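Local coordinates for carbohydrate-binding protein (Flavonifractor plautii, PDB 6N1B), which probably removes the acetyl group from N-acetylgalactosamine of the A blood-group antigen, acting as a carbohydrate-binding deacetylase, and binds the blood group B trisaccharide, at residues Y42-H47 with S81-P86; D49-H54 with S381-I386; W97-P100 with S104-I107; L152-D157 with G162-Y167. All coordinates share one frame; numbering follows the deposited sequence.

Contact 1: Y42-H47 with S81-P86. With FUC (alpha-L-fucopyranose), chain B.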
loop_
_atom_site.group_PDB
_atom_site.type_symbol
_atom_site.label_atom_id
_atom_site.label_comp_id
_atom_site.label_asym_id
_atom_site.label_seq_id
_atom_site.Cartn_x
_atom_site.Cartn_y
_atom_site.Cartn_z
ATOM N N TYR A 42 15.987 9.024 -6.011
ATOM C CA TYR A 42 17.068 9.481 -5.182
ATOM C C TYR A 42 18.433 9.036 -5.673
ATOM O O TYR A 42 18.574 7.977 -6.331
ATOM C CB TYR A 42 16.886 9.094 -3.696
ATOM C CG TYR A 42 16.998 7.623 -3.422
ATOM C CD1 TYR A 42 18.274 7.045 -3.273
ATOM C CD2 TYR A 42 15.916 6.779 -3.279
ATOM C CE1 TYR A 42 18.415 5.714 -3.173
ATOM C CE2 TYR A 42 16.047 5.451 -3.146
ATOM C CZ TYR A 42 17.291 4.876 -3.054
ATOM O OH TYR A 42 17.424 3.479 -2.940
ATOM N N SER A 43 19.464 9.811 -5.305
ATOM C CA SER A 43 20.832 9.388 -5.483
ATOM C C SER A 43 21.596 9.745 -4.231
ATOM O O SER A 43 21.746 10.879 -3.903
ATOM C CB SER A 43 21.393 10.156 -6.746
ATOM O OG SER A 43 22.759 9.749 -6.972
ATOM N N ASP A 44 22.112 8.746 -3.533
ATOM C CA ASP A 44 22.682 8.911 -2.215
ATOM C C ASP A 44 23.827 7.834 -2.160
ATOM O O ASP A 44 23.567 6.680 -2.213
ATOM C CB ASP A 44 21.640 8.653 -1.107
ATOM C CG ASP A 44 22.184 8.904 0.261
ATOM O OD1 ASP A 44 23.379 8.586 0.558
ATOM O OD2 ASP A 44 21.463 9.438 1.141
ATOM N N SER A 45 25.052 8.316 -2.105
ATOM C CA SER A 45 26.207 7.462 -2.147
ATOM C C SER A 45 26.295 6.377 -1.130
ATOM O O SER A 45 26.933 5.315 -1.336
ATOM C CB SER A 45 27.461 8.258 -2.148
ATOM O OG SER A 45 27.716 8.935 -0.909
ATOM N N ALA A 46 25.614 6.596 -0.028
ATOM C CA ALA A 46 25.613 5.624 1.086
ATOM C C ALA A 46 24.526 4.547 1.011
ATOM O O ALA A 46 24.389 3.685 1.922
ATOM C CB ALA A 46 25.525 6.314 2.423
ATOM N N HIS A 47 23.762 4.563 -0.116
ATOM C CA HIS A 47 22.655 3.618 -0.321
ATOM C C HIS A 47 22.515 3.139 -1.712
ATOM O O HIS A 47 22.683 3.915 -2.682
ATOM C CB HIS A 47 21.297 4.282 0.079
ATOM C CG HIS A 47 21.230 4.666 1.510
ATOM N ND1 HIS A 47 21.053 3.707 2.479
ATOM C CD2 HIS A 47 21.305 5.857 2.136
ATOM C CE1 HIS A 47 21.043 4.333 3.689
ATOM N NE2 HIS A 47 21.209 5.636 3.502
ATOM N N SER A 81 14.386 9.046 6.103
ATOM C CA SER A 81 13.066 8.874 5.497
ATOM C C SER A 81 12.706 9.929 4.466
ATOM O O SER A 81 11.595 9.967 3.939
ATOM C CB SER A 81 12.005 8.790 6.615
ATOM O OG SER A 81 12.229 7.604 7.372
ATOM N N ILE A 82 13.668 10.808 4.142
ATOM C CA ILE A 82 13.416 11.930 3.319
ATOM C C ILE A 82 13.092 11.670 1.884
ATOM O O ILE A 82 12.554 12.495 1.174
ATOM C CB ILE A 82 14.533 13.036 3.456
ATOM C CG1 ILE A 82 13.936 14.480 3.416
ATOM C CG2 ILE A 82 15.651 12.693 2.493
ATOM C CD1 ILE A 82 14.865 15.623 3.669
ATOM N N TYR A 83 13.454 10.436 1.427
ATOM C CA TYR A 83 13.226 9.986 0.034
ATOM C C TYR A 83 11.916 9.283 -0.144
ATOM O O TYR A 83 11.587 8.919 -1.305
ATOM C CB TYR A 83 14.343 9.052 -0.434
ATOM C CG TYR A 83 15.752 9.625 -0.262
ATOM C CD1 TYR A 83 16.118 10.861 -0.594
ATOM C CD2 TYR A 83 16.740 8.842 0.281
ATOM C CE1 TYR A 83 17.414 11.384 -0.439
ATOM C CE2 TYR A 83 18.009 9.309 0.474
ATOM C CZ TYR A 83 18.334 10.589 0.156
ATOM O OH TYR A 83 19.600 11.090 0.355
ATOM N N GLU A 84 11.137 9.134 0.919
ATOM C CA GLU A 84 9.959 8.265 0.961
ATOM C C GLU A 84 8.717 8.935 0.340
ATOM O O GLU A 84 7.669 9.007 1.007
ATOM C CB GLU A 84 9.794 7.765 2.391
ATOM C CG GLU A 84 8.893 6.553 2.559
ATOM C CD GLU A 84 8.880 6.009 3.890
ATOM O OE1 GLU A 84 9.546 6.561 4.832
ATOM O OE2 GLU A 84 8.201 4.968 4.113
ATOM N N ASN A 85 8.848 9.328 -0.931
ATOM C CA ASN A 85 7.874 10.254 -1.502
ATOM C C ASN A 85 7.085 9.600 -2.569
ATOM O O ASN A 85 7.655 8.979 -3.508
ATOM C CB ASN A 85 8.593 11.484 -1.991
ATOM C CG ASN A 85 9.445 12.055 -0.837
ATOM O OD1 ASN A 85 10.714 12.249 -1.026
ATOM N ND2 ASN A 85 8.853 12.306 0.264
ATOM N N PRO A 86 5.743 9.677 -2.495
ATOM C CA PRO A 86 4.861 9.033 -3.508
ATOM C C PRO A 86 5.328 9.232 -4.941
ATOM O O PRO A 86 5.603 10.350 -5.369
ATOM C CB PRO A 86 3.498 9.668 -3.240
ATOM C CG PRO A 86 3.545 9.934 -1.783
ATOM C CD PRO A 86 4.989 10.298 -1.448
HETATM C C1 FUC B . 10.984 6.736 10.604
HETATM C C2 FUC B . 10.490 8.153 10.936
HETATM C C3 FUC B . 11.520 8.872 11.835
HETATM C C4 FUC B . 12.844 8.965 11.100
HETATM C C5 FUC B . 13.323 7.558 10.780
HETATM C C6 FUC B . 14.633 7.453 9.943
HETATM O O2 FUC B . 9.239 8.061 11.684
HETATM O O3 FUC B . 11.079 10.231 12.094
HETATM O O4 FUC B . 12.666 9.727 9.913
HETATM O O5 FUC B . 12.286 6.878 10.006
HETATM O O HOH W 1 20.442 12.758 -1.567
#

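Contact 2: D49-H54 with S381-I386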
loop_
_atom_site.group_PDB
_atom_site.type_symbol
_atom_site.label_atom_id
_atom_site.label_comp_id
_atom_site.label_asym_id
_atom_site.label_seq_id
_atom_site.Cartn_x
_atom_site.Cartn_y
_atom_site.Cartn_z
ATOM N N ASP A 49 20.752 2.115 -5.093
ATOM C CA ASP A 49 19.677 2.743 -5.836
ATOM C C ASP A 49 18.402 1.893 -5.786
ATOM O O ASP A 49 18.421 0.709 -5.642
ATOM C CB ASP A 49 20.124 2.879 -7.306
ATOM C CG ASP A 49 21.128 3.981 -7.574
ATOM O OD1 ASP A 49 21.369 4.858 -6.738
ATOM O OD2 ASP A 49 21.687 3.947 -8.685
ATOM N N ASP A 50 17.273 2.571 -6.123
ATOM C CA ASP A 50 16.061 1.901 -6.500
ATOM C C ASP A 50 15.441 1.010 -5.378
ATOM O O ASP A 50 14.736 0.048 -5.649
ATOM C CB ASP A 50 16.133 1.162 -7.803
ATOM C CG ASP A 50 16.483 2.060 -8.960
ATOM O OD1 ASP A 50 16.088 3.220 -8.953
ATOM O OD2 ASP A 50 17.271 1.657 -9.831
ATOM N N GLN A 51 15.731 1.393 -4.118
ATOM C CA GLN A 51 15.070 0.770 -2.986
ATOM C C GLN A 51 13.646 1.390 -2.811
ATOM O O GLN A 51 13.530 2.614 -2.841
ATOM C CB GLN A 51 15.902 0.873 -1.715
ATOM C CG GLN A 51 17.261 0.175 -1.812
ATOM C CD GLN A 51 18.001 0.281 -0.532
ATOM O OE1 GLN A 51 17.500 -0.257 0.474
ATOM N NE2 GLN A 51 19.134 0.971 -0.510
ATOM N N VAL A 52 12.683 0.484 -2.585
ATOM C CA VAL A 52 11.299 0.863 -2.698
ATOM C C VAL A 52 10.479 -0.024 -1.744
ATOM O O VAL A 52 10.860 -1.151 -1.415
ATOM C CB VAL A 52 10.740 0.726 -4.124
ATOM C CG1 VAL A 52 11.319 1.805 -5.067
ATOM C CG2 VAL A 52 11.006 -0.667 -4.701
ATOM N N THR A 53 9.297 0.554 -1.319
ATOM C CA THR A 53 8.372 -0.179 -0.444
ATOM C C THR A 53 6.962 0.258 -0.658
ATOM O O THR A 53 6.681 1.261 -1.324
ATOM C CB THR A 53 8.871 0.015 1.055
ATOM O OG1 THR A 53 8.259 -0.974 1.856
ATOM C CG2 THR A 53 8.524 1.388 1.545
ATOM N N HIS A 54 6.096 -0.512 -0.012
ATOM C CA HIS A 54 4.696 -0.116 0.094
ATOM C C HIS A 54 4.015 0.233 -1.246
ATOM O O HIS A 54 3.540 1.347 -1.484
ATOM C CB HIS A 54 4.521 1.003 1.106
ATOM C CG HIS A 54 3.141 1.229 1.661
ATOM N ND1 HIS A 54 1.990 1.634 0.979
ATOM C CD2 HIS A 54 2.877 1.138 3.011
ATOM C CE1 HIS A 54 1.046 1.758 1.953
ATOM N NE2 HIS A 54 1.562 1.442 3.132
ATOM N N SER A 381 27.227 1.321 2.406
ATOM C CA SER A 381 27.683 1.359 3.769
ATOM C C SER A 381 26.540 1.595 4.821
ATOM O O SER A 381 26.668 1.035 5.901
ATOM C CB SER A 381 28.705 2.493 3.924
ATOM O OG SER A 381 28.114 3.706 3.476
ATOM N N GLU A 382 25.516 2.334 4.469
ATOM C CA GLU A 382 24.447 2.644 5.366
ATOM C C GLU A 382 23.218 1.830 4.999
ATOM O O GLU A 382 22.161 2.100 5.622
ATOM C CB GLU A 382 24.206 4.156 5.472
ATOM C CG GLU A 382 25.433 4.845 5.995
ATOM C CD GLU A 382 25.269 6.329 6.253
ATOM O OE1 GLU A 382 24.147 6.819 6.419
ATOM O OE2 GLU A 382 26.352 6.915 6.497
ATOM N N ASP A 383 23.333 0.840 4.122
ATOM C CA ASP A 383 22.234 -0.086 3.872
ATOM C C ASP A 383 22.207 -1.158 4.957
ATOM O O ASP A 383 22.660 -2.282 4.738
ATOM C CB ASP A 383 22.379 -0.673 2.501
ATOM C CG ASP A 383 22.028 0.245 1.357
ATOM O OD1 ASP A 383 21.206 1.188 1.569
ATOM O OD2 ASP A 383 22.703 0.093 0.281
ATOM N N ASP A 384 21.673 -0.825 6.116
ATOM C CA ASP A 384 21.534 -1.786 7.161
ATOM C C ASP A 384 20.644 -2.969 6.780
ATOM O O ASP A 384 20.783 -4.136 7.203
ATOM C CB ASP A 384 21.015 -1.180 8.486
ATOM C CG ASP A 384 21.797 -0.005 8.941
ATOM O OD1 ASP A 384 23.034 -0.075 9.030
ATOM O OD2 ASP A 384 21.249 1.073 9.089
ATOM N N ARG A 385 19.639 -2.613 5.911
ATOM C CA ARG A 385 18.728 -3.535 5.262
ATOM C C ARG A 385 18.503 -2.953 3.836
ATOM O O ARG A 385 18.938 -1.832 3.582
ATOM C CB ARG A 385 17.357 -3.512 6.063
ATOM C CG ARG A 385 17.503 -3.922 7.500
ATOM C CD ARG A 385 16.180 -3.962 8.237
ATOM N NE ARG A 385 16.441 -4.381 9.611
ATOM C CZ ARG A 385 15.814 -3.934 10.672
ATOM N NH1 ARG A 385 14.853 -3.042 10.626
ATOM N NH2 ARG A 385 16.297 -4.356 11.842
ATOM N N ILE A 386 17.890 -3.763 3.003
ATOM C CA ILE A 386 17.549 -3.341 1.645
ATOM C C ILE A 386 16.047 -3.551 1.458
ATOM O O ILE A 386 15.474 -4.549 1.820
ATOM C CB ILE A 386 18.326 -4.132 0.574
ATOM C CG1 ILE A 386 19.812 -3.850 0.611
ATOM C CG2 ILE A 386 17.801 -3.876 -0.835
ATOM C CD1 ILE A 386 20.243 -2.493 0.044
HETATM O O HOH W 2 18.572 0.865 3.058
#

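Contact 3: W97-P100 with S104-I107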
loop_
_atom_site.group_PDB
_atom_site.type_symbol
_atom_site.label_atom_id
_atom_site.label_comp_id
_atom_site.label_asym_id
_atom_site.label_seq_id
_atom_site.Cartn_x
_atom_site.Cartn_y
_atom_site.Cartn_z
ATOM N N TRP A 97 7.376 -2.146 -15.226
ATOM C CA TRP A 97 6.775 -0.863 -14.875
ATOM C C TRP A 97 7.570 0.235 -15.580
ATOM O O TRP A 97 8.827 0.182 -15.655
ATOM C CB TRP A 97 6.869 -0.688 -13.360
ATOM C CG TRP A 97 6.058 -1.682 -12.598
ATOM C CD1 TRP A 97 6.501 -2.850 -12.032
ATOM C CD2 TRP A 97 4.654 -1.659 -12.411
ATOM N NE1 TRP A 97 5.461 -3.587 -11.526
ATOM C CE2 TRP A 97 4.293 -2.864 -11.716
ATOM C CE3 TRP A 97 3.629 -0.779 -12.776
ATOM C CZ2 TRP A 97 2.978 -3.115 -11.354
ATOM C CZ3 TRP A 97 2.372 -1.046 -12.370
ATOM C CH2 TRP A 97 2.010 -2.211 -11.703
ATOM N N VAL A 98 6.874 1.267 -16.025
ATOM C CA VAL A 98 7.500 2.418 -16.646
ATOM C C VAL A 98 6.952 3.725 -16.072
ATOM O O VAL A 98 5.805 3.753 -15.582
ATOM C CB VAL A 98 7.256 2.401 -18.185
ATOM C CG1 VAL A 98 7.900 1.206 -18.816
ATOM C CG2 VAL A 98 5.794 2.507 -18.572
ATOM N N GLU A 99 7.705 4.774 -16.161
ATOM C CA GLU A 99 7.211 6.099 -15.820
ATOM C C GLU A 99 6.520 6.650 -17.049
ATOM O O GLU A 99 7.187 6.789 -18.075
ATOM C CB GLU A 99 8.389 6.978 -15.330
ATOM C CG GLU A 99 9.041 6.503 -14.103
ATOM C CD GLU A 99 10.224 7.266 -13.679
ATOM O OE1 GLU A 99 11.300 7.065 -14.271
ATOM O OE2 GLU A 99 10.197 7.805 -12.585
ATOM N N PRO A 100 5.230 7.002 -16.971
ATOM C CA PRO A 100 4.581 7.547 -18.162
ATOM C C PRO A 100 5.342 8.744 -18.756
ATOM O O PRO A 100 5.942 9.540 -18.054
ATOM C CB PRO A 100 3.193 8.015 -17.660
ATOM C CG PRO A 100 2.963 7.229 -16.335
ATOM C CD PRO A 100 4.334 6.904 -15.772
ATOM N N SER A 104 7.168 13.331 -13.887
ATOM C CA SER A 104 8.319 13.545 -13.035
ATOM C C SER A 104 8.095 13.053 -11.643
ATOM O O SER A 104 7.275 13.620 -10.864
ATOM C CB SER A 104 8.587 15.102 -12.953
ATOM O OG SER A 104 9.674 15.375 -12.097
ATOM N N ASN A 105 8.768 11.952 -11.269
ATOM C CA ASN A 105 8.684 11.410 -9.904
ATOM C C ASN A 105 9.725 12.142 -9.004
ATOM O O ASN A 105 10.801 12.533 -9.489
ATOM C CB ASN A 105 8.940 9.914 -9.929
ATOM C CG ASN A 105 7.689 9.161 -10.224
ATOM O OD1 ASN A 105 6.591 9.475 -9.702
ATOM N ND2 ASN A 105 7.802 8.048 -11.007
ATOM N N PRO A 106 9.433 12.284 -7.742
ATOM C CA PRO A 106 8.156 11.876 -7.081
ATOM C C PRO A 106 7.039 12.891 -7.449
ATOM O O PRO A 106 7.289 14.053 -7.752
ATOM C CB PRO A 106 8.541 11.898 -5.612
ATOM C CG PRO A 106 9.510 13.022 -5.507
ATOM C CD PRO A 106 10.327 12.954 -6.807
ATOM N N ILE A 107 5.814 12.415 -7.281
ATOM C CA ILE A 107 4.648 13.267 -7.522
ATOM C C ILE A 107 4.405 14.221 -6.398
ATOM O O ILE A 107 3.668 15.188 -6.534
ATOM C CB ILE A 107 3.406 12.477 -7.971
ATOM C CG1 ILE A 107 2.877 11.501 -6.906
ATOM C CG2 ILE A 107 3.676 11.770 -9.302
ATOM C CD1 ILE A 107 1.386 11.201 -7.008
HETATM O O HOH W 3 10.605 10.656 -13.145
#

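Contact 4: L152-D157 with G162-Y167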
loop_
_atom_site.group_PDB
_atom_site.type_symbol
_atom_site.label_atom_id
_atom_site.label_comp_id
_atom_site.label_asym_id
_atom_site.label_seq_id
_atom_site.Cartn_x
_atom_site.Cartn_y
_atom_site.Cartn_z
ATOM N N LEU A 152 -3.775 13.890 -0.499
ATOM C CA LEU A 152 -4.398 13.376 -1.732
ATOM C C LEU A 152 -3.979 14.214 -2.927
ATOM O O LEU A 152 -4.020 15.485 -2.871
ATOM C CB LEU A 152 -5.893 13.433 -1.571
ATOM C CG LEU A 152 -6.785 13.206 -2.783
ATOM C CD1 LEU A 152 -6.617 11.807 -3.387
ATOM C CD2 LEU A 152 -8.241 13.455 -2.431
ATOM N N ARG A 153 -3.562 13.509 -3.974
ATOM C CA ARG A 153 -3.392 14.149 -5.313
ATOM C C ARG A 153 -4.187 13.290 -6.291
ATOM O O ARG A 153 -4.182 12.069 -6.233
ATOM C CB ARG A 153 -1.904 14.157 -5.744
ATOM C CG ARG A 153 -1.086 15.263 -5.036
ATOM C CD ARG A 153 0.407 15.167 -5.377
ATOM N NE ARG A 153 1.173 16.228 -4.730
ATOM C CZ ARG A 153 1.527 17.396 -5.269
ATOM N NH1 ARG A 153 1.224 17.699 -6.514
ATOM N NH2 ARG A 153 2.226 18.277 -4.532
ATOM N N ILE A 154 -4.843 13.989 -7.254
ATOM C CA ILE A 154 -5.709 13.341 -8.253
ATOM C C ILE A 154 -5.106 13.563 -9.647
ATOM O O ILE A 154 -4.435 14.608 -9.901
ATOM C CB ILE A 154 -7.114 13.983 -8.162
ATOM C CG1 ILE A 154 -7.771 13.632 -6.827
ATOM C CG2 ILE A 154 -8.032 13.628 -9.343
ATOM C CD1 ILE A 154 -8.962 14.466 -6.431
ATOM N N SER A 155 -5.329 12.576 -10.542
ATOM C CA SER A 155 -4.872 12.763 -11.909
ATOM C C SER A 155 -5.953 12.292 -12.881
ATOM O O SER A 155 -6.585 11.232 -12.666
ATOM C CB SER A 155 -3.595 11.943 -12.163
ATOM O OG SER A 155 -3.062 12.120 -13.486
ATOM N N TYR A 156 -6.090 13.071 -13.972
ATOM C CA TYR A 156 -6.862 12.710 -15.116
ATOM C C TYR A 156 -6.077 12.012 -16.254
ATOM O O TYR A 156 -6.683 11.221 -17.027
ATOM C CB TYR A 156 -7.612 13.896 -15.674
ATOM C CG TYR A 156 -8.556 14.587 -14.759
ATOM C CD1 TYR A 156 -9.788 13.956 -14.428
ATOM C CD2 TYR A 156 -8.349 15.812 -14.216
ATOM C CE1 TYR A 156 -10.741 14.634 -13.659
ATOM C CE2 TYR A 156 -9.298 16.515 -13.439
ATOM C CZ TYR A 156 -10.517 15.905 -13.177
ATOM O OH TYR A 156 -11.476 16.549 -12.441
ATOM N N ASP A 157 -4.825 12.425 -16.391
ATOM C CA ASP A 157 -4.020 12.052 -17.549
ATOM C C ASP A 157 -2.881 11.122 -17.240
ATOM O O ASP A 157 -2.205 10.656 -18.148
ATOM C CB ASP A 157 -3.472 13.319 -18.305
ATOM C CG ASP A 157 -2.480 14.118 -17.500
ATOM O OD1 ASP A 157 -2.119 13.744 -16.373
ATOM O OD2 ASP A 157 -2.080 15.189 -18.031
ATOM N N GLY A 162 -2.432 16.240 -8.813
ATOM C CA GLY A 162 -2.614 17.415 -7.985
ATOM C C GLY A 162 -4.076 17.674 -7.659
ATOM O O GLY A 162 -4.841 16.781 -7.310
ATOM N N VAL A 163 -4.413 18.938 -7.732
ATOM C CA VAL A 163 -5.735 19.410 -7.334
ATOM C C VAL A 163 -6.571 19.745 -8.571
ATOM O O VAL A 163 -6.141 20.610 -9.369
ATOM C CB VAL A 163 -5.599 20.675 -6.434
ATOM C CG1 VAL A 163 -6.999 21.154 -5.976
ATOM C CG2 VAL A 163 -4.760 20.298 -5.207
ATOM N N PRO A 164 -7.677 19.056 -8.764
ATOM C CA PRO A 164 -8.504 19.341 -9.991
ATOM C C PRO A 164 -8.846 20.819 -10.097
ATOM O O PRO A 164 -9.197 21.490 -9.112
ATOM C CB PRO A 164 -9.749 18.479 -9.784
ATOM C CG PRO A 164 -9.237 17.289 -8.952
ATOM C CD PRO A 164 -8.280 17.974 -7.949
ATOM N N VAL A 165 -8.892 21.297 -11.324
ATOM C CA VAL A 165 -9.257 22.687 -11.510
ATOM C C VAL A 165 -10.734 22.962 -11.269
ATOM O O VAL A 165 -11.070 24.150 -11.072
ATOM C CB VAL A 165 -8.835 23.181 -12.923
ATOM C CG1 VAL A 165 -7.313 23.092 -13.137
ATOM C CG2 VAL A 165 -9.576 22.488 -14.033
ATOM N N THR A 166 -11.573 21.900 -11.200
ATOM C CA THR A 166 -12.970 22.057 -10.826
ATOM C C THR A 166 -13.255 21.625 -9.387
ATOM O O THR A 166 -14.384 21.392 -8.984
ATOM C CB THR A 166 -13.922 21.314 -11.781
ATOM O OG1 THR A 166 -13.646 19.900 -11.737
ATOM C CG2 THR A 166 -13.775 21.802 -13.197
ATOM N N TYR A 167 -12.161 21.492 -8.574
ATOM C CA TYR A 167 -12.288 21.351 -7.144
ATOM C C TYR A 167 -12.262 22.735 -6.510
ATOM O O TYR A 167 -11.411 23.560 -6.835
ATOM C CB TYR A 167 -11.135 20.538 -6.596
ATOM C CG TYR A 167 -11.037 20.482 -5.062
ATOM C CD1 TYR A 167 -11.848 19.654 -4.333
ATOM C CD2 TYR A 167 -10.118 21.292 -4.408
ATOM C CE1 TYR A 167 -11.766 19.609 -2.950
ATOM C CE2 TYR A 167 -9.951 21.245 -3.023
ATOM C CZ TYR A 167 -10.837 20.400 -2.335
ATOM O OH TYR A 167 -10.741 20.318 -0.926
HETATM O O HOH W 4 -11.327 19.148 -12.766
#

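Contact 1: Y42-H47 with S81-P86
Tyr83 OH is gripped by two groups: it donates to Asp44 through a short bond, OH to OD2 2.6 Å, and accepts from water 1, which also donates to Ser43 O and so ties the phenol to the backbone. The carboxylate meets the phenol ring at its edge, yet the two planes stand nearly perpendicular, 87° apart, with OD2 engaged on its anti side. Asp44 CG lies anti to the backbone N (chi1 -176°), which sends OD2 to Tyr83 while OD1 accepts from Ala46 N at 3.0 Å. That second bond closes an Asx turn, set within the type I turn from Asp44 to His47, and with both oxygens engaged the carboxylate is held against rotation. Tyr42 packs over one face of the Tyr83 ring in an offset stack, centroids 5.0 Å apart and planes at 19°. Its CB sits over the same ring, 3.8 Å from the Tyr83 centroid, as a CH-pi contact, and Ile82 CG2 covers the opposite face. The far end of Tyr42 is fixed by bonds of its OH with Ala48 O and Gln51 N. At the start of the second type I turn, Ser81 OG donates to the ring oxygen O5 of the fucose, 2.7 Å away, and Asp141 binds the same sugar. Stacked tyrosines thus join two loops of a beta-propeller, one of which lines its glycan pocket.

Contact 2: D49-H54 with S381-I386
Gln51 reaches across to Asp383 and lays its amide against Ile386, and this is where the contact is tight. Its CD lies 3.6 Å from Ile386 CD1, and OE1 approaches Ile386 CA at 3.3 Å, the two side chains crossing at about a right angle. With CG beside the backbone N (chi1 -61°) and the chain extended beyond it, the amide is carried out to the start of strand 385-395. There Gln51 NE2 donates to Asp383 OD1 at 2.9 Å with an N-H...O angle of 158°. The acceptor lies close to the amide plane, whereas the donor comes from above the carboxylate plane, 56° out of it. The other side of the amide is looser and wetter: water 2 donates to Gln51 OE1 at 3.0 Å and to Arg385 O at 2.8 Å, although it has more acceptors within range than protons to give. Arg385 adds little here; its side chain lies about 5 Å from the bound galactose. The amide is also held from outside, OE1 by Trp387 N and NE2 by Ala48 O, which fixes which end is oxygen and which nitrogen. Asp383 is still more heavily engaged: OD1 also bonds His47 ND1, its strongest partner, and OD2 meets the backbone N atoms of Lys380 and Ala48. So many N-H groups around one buried carboxylate would probably favour its ionised form, a negative centre on which strand 385-395 and the loop before strand 52-60 converge.

Contact 3: W97-P100 with S104-I107
Around Glu99 and Asn105 the chain runs as irregular loop whose two limbs stay well apart, the nearest alpha carbons being Glu99 CA and Ser104 CA at 8.0 Å, and a cis peptide precedes Pro106. The gap is spanned by side chains. Asn105 ND2 donates to Glu99 OE2 at 2.9 Å with an N-H...O angle of 161°, meeting the anti lone pair of OE2, the one turned away from OE1. Carboxylate and amide lie nearly coplanar, 22° apart, and Glu99 OE2 sits close to the amide plane of Asn105. Glu99 extends beyond CG, and its terminal torsion (chi3 -78°) turns the carboxylate so that OE2 faces the amide. Both segments belong to the connection from strand 87-91, an outer strand of a three-stranded sheet, to strand 116-126 of the next sheet. The residues from Ser91 to Trp97 resemble an Asp box, and Trp97, whose ring stacks with Phe38, ends it. Water 3 completes a small ring: it donates to Glu99 OE2 at 2.9 Å and accepts from Asn105 N, also at 2.9 Å. Glu99 itself is exposed, so this link lies at the protein surface. The amide oxygen is held separately: Asn105 OD1 takes its strongest bond from Ile88 N, in strand 87-91. Backbone bonds of Val98 with Ala90 and of Ile107 with Pro86 tie the two limbs to strand 87-91 and the loop before it.

Contact 4: L152-D157 with G162-Y167
Ile154 and Gly162 satisfy each other's backbone completely: Ile154 N donates to Gly162 O and Gly162 N to Ile154 O, both at 2.8 Å and both close to straight, 170° and 169°. This is one antiparallel hydrogen-bonded pair and no more, for beyond it the two segments diverge. Arg153 lies close to Gly162, with CB 3.7 Å from Gly162 N and the aliphatic chain passing its CA. The guanidinium is well supplied with acceptors: NH1 bonds Trp161 O, its strongest partner, while NH2 makes a salt bridge to Glu108 and reaches Gly188 O. On the other side of the pair, Ile154 CD1 packs on Pro164 CG at 3.8 Å. With Tyr156 CG beside the backbone N (chi1 -58°), the phenol extends past the same proline, Tyr156 OH 3.7 Å from Pro164 CB, to reach water 4. The hydroxyls of Tyr156 and Thr166 are too far apart to bond directly, so this water joins them, lying 2.6 Å from Tyr156 OH and donating to Thr166 OG1 at 2.6 Å. Tyr156 OH also accepts from Trp174 NE1, and Thr166 OG1 bonds Ser175 O, its strongest partner. Pro164 O is taken by Tyr167 N, closing a type I turn. Ser155, at the end of the strand, bonds Gly158 N and His160 O through OG, and Asp157 OD1 bonds Val159 N. With Trp161 following, this is consistent with an Asp-box-like turn, of the kind that recurs in beta-propellers, here leading from strand 148-155 into the short strand 163-164.

In the fold
Contacts 1 and 2 adjoin and share the loop before strand 52-60, beside the glycan. Contact 3 touches contact 1 where Ile107 N meets Pro86 O, and reaches contact 4 as Ile107 O packs by Arg153. Contacts 2 and 4 are buried, contact 1 is partly so and contact 3 lies at the surface. Their chemistry differs accordingly: a carboxylate among many N-H donors in contact 2, paired backbones with apolar packing in contact 4, stacked rings with a short phenol bond in contact 1, and one amide-carboxylate bond with water in contact 3.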